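Local coordinates for ribonucleoside-diphosphate reductase subunit beta (Bacillus halodurans C-125, PDB 2RCC), which probably serves as the iron-binding small subunit of the enzyme that reduces ribonucleoside diphosphates to the deoxyribonucleotides needed for DNA synthesis, at residues A[76-81]-A[204-209]; A[189-194]-A[218-223]; A[196-201]-A[211-216]. All coordinates share one frame; numbering follows the deposited sequence.

Contact 1 (A[76-81]-A[204-209]); sequences EAFKKI and QKMVST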
loop_
_atom_site.group_PDB
_atom_site.type_symbol
_atom_site.label_atom_id
_atom_site.label_comp_id
_atom_site.label_asym_id
_atom_site.label_seq_id
_atom_site.Cartn_x
_atom_site.Cartn_y
_atom_site.Cartn_z
ATOM N N GLU A 76 3.097 -26.248 22.489
ATOM C CA GLU A 76 2.111 -25.329 23.059
ATOM C C GLU A 76 2.487 -23.857 22.935
ATOM O O GLU A 76 1.639 -23.046 22.562
ATOM C CB GLU A 76 1.778 -25.697 24.520
ATOM C CG GLU A 76 0.967 -26.971 24.680
ATOM C CD GLU A 76 -0.411 -26.890 24.013
ATOM O OE1 GLU A 76 -1.075 -25.823 24.130
ATOM O OE2 GLU A 76 -0.813 -27.894 23.367
ATOM N N ALA A 77 3.733 -23.513 23.240
ATOM C CA ALA A 77 4.227 -22.140 23.102
ATOM C C ALA A 77 4.139 -21.685 21.658
ATOM O O ALA A 77 3.711 -20.584 21.393
ATOM C CB ALA A 77 5.682 -21.999 23.624
ATOM N N PHE A 78 4.546 -22.551 20.738
ATOM C CA PHE A 78 4.495 -22.269 19.310
ATOM C C PHE A 78 3.067 -21.963 18.875
ATOM O O PHE A 78 2.838 -20.984 18.189
ATOM C CB PHE A 78 5.016 -23.491 18.528
ATOM C CG PHE A 78 5.297 -23.238 17.061
ATOM C CD1 PHE A 78 4.264 -23.051 16.132
ATOM C CD2 PHE A 78 6.601 -23.279 16.580
ATOM C CE1 PHE A 78 4.548 -22.854 14.801
ATOM C CE2 PHE A 78 6.865 -23.075 15.227
ATOM C CZ PHE A 78 5.821 -22.869 14.356
ATOM N N LYS A 79 2.121 -22.835 19.230
ATOM C CA LYS A 79 0.694 -22.643 18.876
ATOM C C LYS A 79 0.144 -21.357 19.413
ATOM O O LYS A 79 -0.558 -20.625 18.684
ATOM C CB LYS A 79 -0.160 -23.838 19.356
ATOM C CG LYS A 79 0.042 -25.081 18.485
ATOM C CD LYS A 79 -0.281 -26.413 19.159
ATOM C CE LYS A 79 -1.715 -26.548 19.590
ATOM N NZ LYS A 79 -1.933 -27.934 20.107
ATOM N N LYS A 80 0.474 -21.076 20.678
ATOM C CA LYS A 80 0.022 -19.854 21.342
ATOM C C LYS A 80 0.575 -18.607 20.676
ATOM O O LYS A 80 -0.181 -17.677 20.411
ATOM C CB LYS A 80 0.385 -19.838 22.820
ATOM C CG LYS A 80 -0.437 -20.742 23.669
ATOM C CD LYS A 80 0.176 -20.935 25.028
ATOM C CE LYS A 80 -0.589 -21.981 25.838
ATOM N NZ LYS A 80 -1.942 -21.548 26.265
ATOM N N ILE A 81 1.861 -18.613 20.351
ATOM C CA ILE A 81 2.511 -17.451 19.747
ATOM C C ILE A 81 2.088 -17.248 18.273
ATOM O O ILE A 81 1.651 -16.142 17.905
ATOM C CB ILE A 81 4.047 -17.501 19.907
ATOM C CG1 ILE A 81 4.449 -17.473 21.394
ATOM C CG2 ILE A 81 4.698 -16.298 19.236
ATOM C CD1 ILE A 81 5.888 -17.969 21.606
ATOM N N GLN A 204 18.230 -26.181 14.606
ATOM C CA GLN A 204 17.732 -26.898 13.434
ATOM C C GLN A 204 16.269 -27.377 13.469
ATOM O O GLN A 204 15.925 -28.301 12.756
ATOM C CB GLN A 204 18.666 -28.074 13.134
ATOM C CG GLN A 204 20.166 -27.729 13.100
ATOM C CD GLN A 204 20.630 -27.268 11.742
ATOM O OE1 GLN A 204 20.844 -28.094 10.852
ATOM N NE2 GLN A 204 20.837 -25.957 11.582
ATOM N N LYS A 205 15.415 -26.746 14.275
ATOM C CA LYS A 205 13.997 -27.093 14.344
ATOM C C LYS A 205 13.140 -25.933 13.811
ATOM O O LYS A 205 13.421 -24.780 14.089
ATOM C CB LYS A 205 13.589 -27.413 15.787
ATOM C CG LYS A 205 14.227 -28.703 16.411
ATOM C CD LYS A 205 13.685 -30.011 15.763
ATOM C CE LYS A 205 13.942 -31.319 16.588
ATOM N NZ LYS A 205 13.749 -32.612 15.780
HETATM N N MSE A 206 12.123 -26.233 13.013
HETATM C CA MSE A 206 11.172 -25.215 12.553
HETATM C C MSE A 206 11.849 -24.043 11.843
HETATM O O MSE A 206 11.536 -22.871 12.073
HETATM C CB MSE A 206 10.286 -24.720 13.719
HETATM C CG MSE A 206 9.632 -25.855 14.552
HETATM SE SE MSE A 206 8.733 -27.219 13.468
HETATM C CE MSE A 206 7.203 -26.102 13.053
ATOM N N VAL A 207 12.754 -24.401 10.943
ATOM C CA VAL A 207 13.596 -23.444 10.244
ATOM C C VAL A 207 12.829 -22.624 9.182
ATOM O O VAL A 207 13.100 -21.424 9.004
ATOM C CB VAL A 207 14.813 -24.165 9.609
ATOM C CG1 VAL A 207 15.642 -23.188 8.767
ATOM C CG2 VAL A 207 15.685 -24.822 10.699
ATOM N N SER A 208 11.894 -23.253 8.469
ATOM C CA SER A 208 11.060 -22.517 7.499
ATOM C C SER A 208 10.198 -21.449 8.171
ATOM O O SER A 208 10.065 -20.340 7.663
ATOM C CB SER A 208 10.211 -23.463 6.678
ATOM O OG SER A 208 11.049 -24.213 5.840
ATOM N N THR A 209 9.635 -21.776 9.332
ATOM C CA THR A 209 8.878 -20.803 10.128
ATOM C C THR A 209 9.767 -19.632 10.543
ATOM O O THR A 209 9.406 -18.491 10.375
ATOM C CB THR A 209 8.295 -21.456 11.389
ATOM O OG1 THR A 209 7.398 -22.513 11.026
ATOM C CG2 THR A 209 7.596 -20.392 12.276
#
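The ring of Phe78 reaches Thr209 edge-on, with the hydroxyl OG1 lying in the ring plane 3.7 Å from CZ, the far corner of the phenyl group. The methyl of the same threonine, CG2, is also 3.7 Å from Phe78 CZ but comes in obliquely, as does Met206, a selenomethionine whose CE stands 3.7 Å from Phe78 CE2. Its chain, bent at chi2 and chi3, doubles back so that CE returns to the ring beside CG, itself 4.0 Å from Phe78 CE2. With CG anti to the backbone N (chi1 -168°), Phe78 projects from helix 72-87 into the turn between two helices of this ferritin-like helical bundle. There a Schellman motif with Gln204 as its C-prime residue ends helix 191-202, and Met206 sits at the N-cap of helix 207-237, so the ring packs just where the chain changes direction. Asp63 grips the start of the new helix, its carboxylate bonding Ser208 N and Thr209 OG1, while Gln66 bonds Met206 N and Gln204 O. The hydroxyl at the ring edge therefore has its polar partner in Asp63, and it meets Phe78 by simple contact with the ring edge. Phe67 adds an edge-to-face ring pair to Phe78, and Val129 and Leu133 of helix 106-133 pack against the same side chain.

Contact 2 (A[189-194]-A[218-223]); sequences NFYSGF and RDEQLH
The phenolic oxygen of Tyr191 is gripped by two groups: Gln221 NE2 donates to Tyr191 OH over 2.8 Å, and the backbone O of Glu186 is bonded to the same hydroxyl. The hydrogen bond from Gln221 is somewhat bent (146° at the hydrogen), and the acceptor is tilted from the amide plane of Gln221. On the ring side, NE2 arrives at the edge, near the plane of the tyrosine. A bend at chi2 (-41°) curls the glutamine back along its own helix, where NE2 also bonds Asn217 O, while its OE1 is held by Arg292. Beside this pair, Glu220 extends past Tyr191 in the opposite direction, its carboxylate plane turned about 21° from that of the ring. Glu220 and His223 are, by similarity, ligands of the second iron, and they form the Glu-X-X-His pattern of the ferritin-like di-iron bundle, matched on helix 106-133 by Glu119 and His122, likewise ligands by similarity. The two carboxylate oxygens of Glu220 have different surroundings. OE1 lies 3.3 Å from Phe194 CE2, a close oblique approach in which the phenyl ring stands steeply against the carboxylate; OE2 is 2.6 Å from water 1, which also lies 2.8 Å from Asn189 O and so sits between Glu220, a probable iron ligand, and the backbone before helix 191-202.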
loop_
_atom_site.group_PDB
_atom_site.type_symbol
_atom_site.label_atom_id
_atom_site.label_comp_id
_atom_site.label_asym_id
_atom_site.label_seq_id
_atom_site.Cartn_x
_atom_site.Cartn_y
_atom_site.Cartn_z
ATOM N N ASN A 189 7.319 -4.873 20.467
ATOM C CA ASN A 189 6.234 -5.843 20.706
ATOM C C ASN A 189 6.456 -7.131 19.975
ATOM O O ASN A 189 6.831 -7.114 18.829
ATOM C CB ASN A 189 4.856 -5.296 20.304
ATOM C CG ASN A 189 4.363 -4.262 21.266
ATOM O OD1 ASN A 189 5.137 -3.771 22.087
ATOM N ND2 ASN A 189 3.093 -3.926 21.190
ATOM N N PHE A 190 6.263 -8.236 20.685
ATOM C CA PHE A 190 6.486 -9.591 20.185
ATOM C C PHE A 190 7.920 -9.951 19.808
ATOM O O PHE A 190 8.128 -11.051 19.366
ATOM C CB PHE A 190 5.499 -9.968 19.058
ATOM C CG PHE A 190 4.080 -9.818 19.460
ATOM C CD1 PHE A 190 3.572 -10.558 20.521
ATOM C CD2 PHE A 190 3.246 -8.916 18.808
ATOM C CE1 PHE A 190 2.266 -10.391 20.939
ATOM C CE2 PHE A 190 1.946 -8.757 19.208
ATOM C CZ PHE A 190 1.446 -9.483 20.273
ATOM N N TYR A 191 8.909 -9.113 20.105
ATOM C CA TYR A 191 10.296 -9.494 19.855
ATOM C C TYR A 191 10.700 -10.702 20.694
ATOM O O TYR A 191 11.539 -11.439 20.224
ATOM C CB TYR A 191 11.270 -8.307 19.971
ATOM C CG TYR A 191 11.310 -7.485 18.671
ATOM C CD1 TYR A 191 10.135 -7.078 18.025
ATOM C CD2 TYR A 191 12.524 -7.110 18.092
ATOM C CE1 TYR A 191 10.175 -6.325 16.821
ATOM C CE2 TYR A 191 12.565 -6.369 16.888
ATOM C CZ TYR A 191 11.394 -5.975 16.266
ATOM O OH TYR A 191 11.442 -5.228 15.079
ATOM N N SER A 192 10.116 -10.916 21.900
ATOM C CA SER A 192 10.333 -12.152 22.688
ATOM C C SER A 192 9.849 -13.362 21.935
ATOM O O SER A 192 10.470 -14.429 21.961
ATOM C CB SER A 192 9.537 -12.163 23.994
ATOM O OG SER A 192 9.884 -11.089 24.815
ATOM N N GLY A 193 8.687 -13.200 21.295
ATOM C CA GLY A 193 8.061 -14.251 20.538
ATOM C C GLY A 193 8.844 -14.585 19.298
ATOM O O GLY A 193 9.019 -15.737 18.999
ATOM N N PHE A 194 9.345 -13.571 18.589
ATOM C CA PHE A 194 10.215 -13.848 17.437
ATOM C C PHE A 194 11.458 -14.600 17.867
ATOM O O PHE A 194 11.851 -15.562 17.223
ATOM C CB PHE A 194 10.600 -12.588 16.688
ATOM C CG PHE A 194 9.406 -11.769 16.166
ATOM C CD1 PHE A 194 8.231 -12.382 15.696
ATOM C CD2 PHE A 194 9.486 -10.393 16.125
ATOM C CE1 PHE A 194 7.166 -11.639 15.215
ATOM C CE2 PHE A 194 8.395 -9.623 15.639
ATOM C CZ PHE A 194 7.245 -10.249 15.185
ATOM N N ARG A 218 12.741 -8.348 9.194
ATOM C CA ARG A 218 13.526 -7.503 8.280
ATOM C C ARG A 218 12.657 -6.328 7.752
ATOM O O ARG A 218 13.087 -5.171 7.719
ATOM C CB ARG A 218 14.072 -8.311 7.093
ATOM C CG ARG A 218 14.591 -7.461 5.898
ATOM C CD ARG A 218 15.327 -8.219 4.770
ATOM N NE ARG A 218 14.699 -9.116 3.751
ATOM C CZ ARG A 218 13.407 -9.372 3.435
ATOM N NH1 ARG A 218 12.308 -8.823 4.018
ATOM N NH2 ARG A 218 13.219 -10.265 2.455
ATOM N N ASP A 219 11.447 -6.646 7.314
ATOM C CA ASP A 219 10.498 -5.602 6.898
ATOM C C ASP A 219 10.245 -4.631 8.054
ATOM O O ASP A 219 10.195 -3.421 7.863
ATOM C CB ASP A 219 9.148 -6.195 6.529
ATOM C CG ASP A 219 9.159 -7.002 5.250
ATOM O OD1 ASP A 219 10.048 -6.865 4.416
ATOM O OD2 ASP A 219 8.183 -7.738 5.053
ATOM N N GLU A 220 10.053 -5.166 9.251
ATOM C CA GLU A 220 9.817 -4.290 10.400
ATOM C C GLU A 220 10.960 -3.327 10.638
ATOM O O GLU A 220 10.709 -2.211 10.969
ATOM C CB GLU A 220 9.555 -5.067 11.657
ATOM C CG GLU A 220 8.242 -5.817 11.666
ATOM C CD GLU A 220 7.997 -6.430 13.038
ATOM O OE1 GLU A 220 8.920 -7.100 13.561
ATOM O OE2 GLU A 220 6.876 -6.244 13.564
ATOM N N GLN A 221 12.201 -3.722 10.369
ATOM C CA GLN A 221 13.323 -2.816 10.595
ATOM C C GLN A 221 13.262 -1.603 9.687
ATOM O O GLN A 221 13.611 -0.506 10.125
ATOM C CB GLN A 221 14.694 -3.515 10.479
ATOM C CG GLN A 221 14.899 -4.776 11.331
ATOM C CD GLN A 221 14.319 -4.671 12.731
ATOM O OE1 GLN A 221 14.739 -3.817 13.506
ATOM N NE2 GLN A 221 13.382 -5.568 13.077
ATOM N N LEU A 222 12.826 -1.785 8.441
ATOM C CA LEU A 222 12.679 -0.654 7.533
ATOM C C LEU A 222 11.488 0.236 7.950
ATOM O O LEU A 222 11.529 1.455 7.787
ATOM C CB LEU A 222 12.600 -1.123 6.086
ATOM C CG LEU A 222 13.859 -1.777 5.504
ATOM C CD1 LEU A 222 13.618 -2.255 4.044
ATOM C CD2 LEU A 222 15.016 -0.814 5.529
ATOM N N HIS A 223 10.452 -0.374 8.506
ATOM C CA HIS A 223 9.293 0.372 9.003
ATOM C C HIS A 223 9.757 1.246 10.163
ATOM O O HIS A 223 9.436 2.451 10.188
ATOM C CB HIS A 223 8.164 -0.552 9.458
ATOM C CG HIS A 223 7.588 -1.446 8.389
ATOM N ND1 HIS A 223 6.492 -2.245 8.610
ATOM C CD2 HIS A 223 7.943 -1.661 7.101
ATOM C CE1 HIS A 223 6.213 -2.947 7.526
ATOM N NE2 HIS A 223 7.083 -2.609 6.590
HETATM O O HOH W 1 6.583 -6.380 16.172
#

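Contact 3 (A[196-201]-A[211-216]); sequences FFYNLA and TMINYI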
loop_
_atom_site.group_PDB
_atom_site.type_symbol
_atom_site.label_atom_id
_atom_site.label_comp_id
_atom_site.label_asym_id
_atom_site.label_seq_id
_atom_site.Cartn_x
_atom_site.Cartn_y
_atom_site.Cartn_z
ATOM N N PHE A 196 11.708 -16.703 20.250
ATOM C CA PHE A 196 11.270 -18.098 20.456
ATOM C C PHE A 196 11.449 -18.904 19.153
ATOM O O PHE A 196 11.984 -19.998 19.163
ATOM C CB PHE A 196 9.827 -18.172 21.006
ATOM C CG PHE A 196 9.222 -19.557 20.947
ATOM C CD1 PHE A 196 9.378 -20.437 21.996
ATOM C CD2 PHE A 196 8.487 -19.973 19.856
ATOM C CE1 PHE A 196 8.820 -21.696 21.948
ATOM C CE2 PHE A 196 7.961 -21.263 19.785
ATOM C CZ PHE A 196 8.119 -22.105 20.826
ATOM N N PHE A 197 11.003 -18.339 18.033
ATOM C CA PHE A 197 11.127 -18.996 16.764
ATOM C C PHE A 197 12.597 -19.161 16.364
ATOM O O PHE A 197 12.999 -20.237 15.900
ATOM C CB PHE A 197 10.299 -18.279 15.691
ATOM C CG PHE A 197 8.830 -18.296 15.976
ATOM C CD1 PHE A 197 8.137 -19.487 16.000
ATOM C CD2 PHE A 197 8.150 -17.140 16.257
ATOM C CE1 PHE A 197 6.790 -19.512 16.276
ATOM C CE2 PHE A 197 6.799 -17.169 16.529
ATOM C CZ PHE A 197 6.136 -18.354 16.542
ATOM N N TYR A 198 13.401 -18.114 16.573
ATOM C CA TYR A 198 14.831 -18.200 16.238
ATOM C C TYR A 198 15.561 -19.192 17.137
ATOM O O TYR A 198 16.515 -19.836 16.679
ATOM C CB TYR A 198 15.520 -16.828 16.324
ATOM C CG TYR A 198 14.939 -15.741 15.437
ATOM C CD1 TYR A 198 14.502 -16.003 14.138
ATOM C CD2 TYR A 198 14.883 -14.422 15.888
ATOM C CE1 TYR A 198 13.986 -14.980 13.336
ATOM C CE2 TYR A 198 14.382 -13.416 15.107
ATOM C CZ TYR A 198 13.945 -13.702 13.838
ATOM O OH TYR A 198 13.461 -12.679 13.091
ATOM N N ASN A 199 15.121 -19.315 18.400
ATOM C CA ASN A 199 15.721 -20.279 19.341
ATOM C C ASN A 199 15.501 -21.693 18.827
ATOM O O ASN A 199 16.342 -22.559 19.031
ATOM C CB ASN A 199 15.129 -20.111 20.759
ATOM C CG ASN A 199 15.716 -21.098 21.787
ATOM O OD1 ASN A 199 16.914 -21.117 22.031
ATOM N ND2 ASN A 199 14.853 -21.888 22.405
ATOM N N LEU A 200 14.363 -21.958 18.191
ATOM C CA LEU A 200 14.127 -23.296 17.595
ATOM C C LEU A 200 15.043 -23.561 16.409
ATOM O O LEU A 200 15.684 -24.621 16.323
ATOM C CB LEU A 200 12.648 -23.488 17.170
ATOM C CG LEU A 200 11.595 -23.557 18.289
ATOM C CD1 LEU A 200 10.182 -23.636 17.741
ATOM C CD2 LEU A 200 11.852 -24.759 19.215
ATOM N N ALA A 201 15.157 -22.568 15.547
ATOM C CA ALA A 201 15.866 -22.687 14.289
ATOM C C ALA A 201 17.368 -22.731 14.451
ATOM O O ALA A 201 18.013 -23.417 13.679
ATOM C CB ALA A 201 15.443 -21.582 13.329
ATOM N N THR A 211 12.525 -18.590 9.128
ATOM C CA THR A 211 12.832 -17.863 7.912
ATOM C C THR A 211 11.752 -16.818 7.596
ATOM O O THR A 211 12.083 -15.657 7.339
ATOM C CB THR A 211 12.923 -18.791 6.690
ATOM O OG1 THR A 211 14.018 -19.717 6.842
ATOM C CG2 THR A 211 13.088 -17.967 5.429
HETATM N N MSE A 212 10.483 -17.198 7.713
HETATM C CA MSE A 212 9.388 -16.261 7.424
HETATM C C MSE A 212 9.317 -15.179 8.498
HETATM O O MSE A 212 9.125 -14.007 8.184
HETATM C CB MSE A 212 8.060 -17.004 7.288
HETATM C CG MSE A 212 7.178 -16.525 6.054
HETATM SE SE MSE A 212 6.119 -17.999 5.684
HETATM C CE MSE A 212 5.171 -17.772 7.350
ATOM N N ILE A 213 9.505 -15.574 9.753
ATOM C CA ILE A 213 9.611 -14.622 10.869
ATOM C C ILE A 213 10.735 -13.605 10.615
ATOM O O ILE A 213 10.573 -12.413 10.871
ATOM C CB ILE A 213 9.878 -15.333 12.232
ATOM C CG1 ILE A 213 8.684 -16.198 12.655
ATOM C CG2 ILE A 213 10.169 -14.327 13.344
ATOM C CD1 ILE A 213 7.402 -15.443 12.988
ATOM N N ASN A 214 11.866 -14.086 10.118
ATOM C CA ASN A 214 13.000 -13.243 9.824
ATOM C C ASN A 214 12.712 -12.290 8.667
ATOM O O ASN A 214 13.133 -11.147 8.723
ATOM C CB ASN A 214 14.218 -14.099 9.544
ATOM C CG ASN A 214 15.524 -13.333 9.666
ATOM O OD1 ASN A 214 16.321 -13.332 8.742
ATOM N ND2 ASN A 214 15.731 -12.650 10.798
ATOM N N TYR A 215 11.997 -12.750 7.627
ATOM C CA TYR A 215 11.549 -11.836 6.558
ATOM C C TYR A 215 10.619 -10.762 7.114
ATOM O O TYR A 215 10.779 -9.582 6.761
ATOM C CB TYR A 215 10.883 -12.559 5.428
ATOM C CG TYR A 215 11.770 -13.526 4.637
ATOM C CD1 TYR A 215 13.166 -13.497 4.708
ATOM C CD2 TYR A 215 11.190 -14.414 3.753
ATOM C CE1 TYR A 215 13.937 -14.383 3.939
ATOM C CE2 TYR A 215 11.945 -15.266 2.989
ATOM C CZ TYR A 215 13.313 -15.244 3.087
ATOM O OH TYR A 215 14.068 -16.102 2.312
ATOM N N ILE A 216 9.677 -11.168 7.962
ATOM C CA ILE A 216 8.784 -10.214 8.634
ATOM C C ILE A 216 9.581 -9.194 9.471
ATOM O O ILE A 216 9.377 -7.975 9.354
ATOM C CB ILE A 216 7.744 -10.905 9.543
ATOM C CG1 ILE A 216 6.740 -11.723 8.716
ATOM C CG2 ILE A 216 7.005 -9.852 10.461
ATOM C CD1 ILE A 216 5.861 -12.745 9.489
#
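Ile213 stands between two aromatic side chains of segment 196-201, on helix 191-202, and meets each with a different branch. Phe197 crosses it at about a right angle, with CD1 and CG1 of Ile213 both 3.8 Å from Phe197 CD2. With CG1 anti to the carbonyl carbon (chi1 -66°), the other branch, CG2, is directed to Tyr198, whose CZ it approaches obliquely at 3.9 Å. Tyr198 runs on past the isoleucine to Asn214, and here the ring and amide planes are almost perpendicular. Asn214 ND2 donates to Tyr198 OH across 3.2 Å, a long bond but nearly straight (177°), with the oxygen in the amide plane. These are neighbouring helices of the ferritin-like bundle, joined by a short turn; their segments run roughly antiparallel, at 137°, with axes 9.8 Å apart. Asn217, one turn further along, bonds the same hydroxyl through its ND2. A phenylalanine in place of Tyr198 would keep the ring but would probably leave the amides of Asn214 and Asn217 without their shared acceptor. The pairing is thus graded, apolar at Phe197 inside the bundle and polar at Tyr198, nearer the solvent, where two amides meeting one oxygen probably help to hold the phenol in place along helix 207-237.

All three contacts use helix 207-237, whose successive turns meet helix 72-87 in contact 1 and helix 191-202 in contacts 3 and 2. The centre of contact 3 is about 8 Å from that of contact 1 and about 10 Å from that of contact 2; contact 3 lies between the others, which also touch directly through Ile81 and Gly193. Ile81 CG2 touches Phe197 CE2 at 3.5 Å, and Phe194 CD1 meets Ile213 CG2 at 3.6 Å, making the packing continuous. This row flanks Tyr126, the active-site residue by similarity: the side chains of Phe194 and Ile213 come within about 4 Å of it, that of Thr209 within about 7 Å. Of the three, only contact 2 holds iron ligands by similarity, Glu220 and His223.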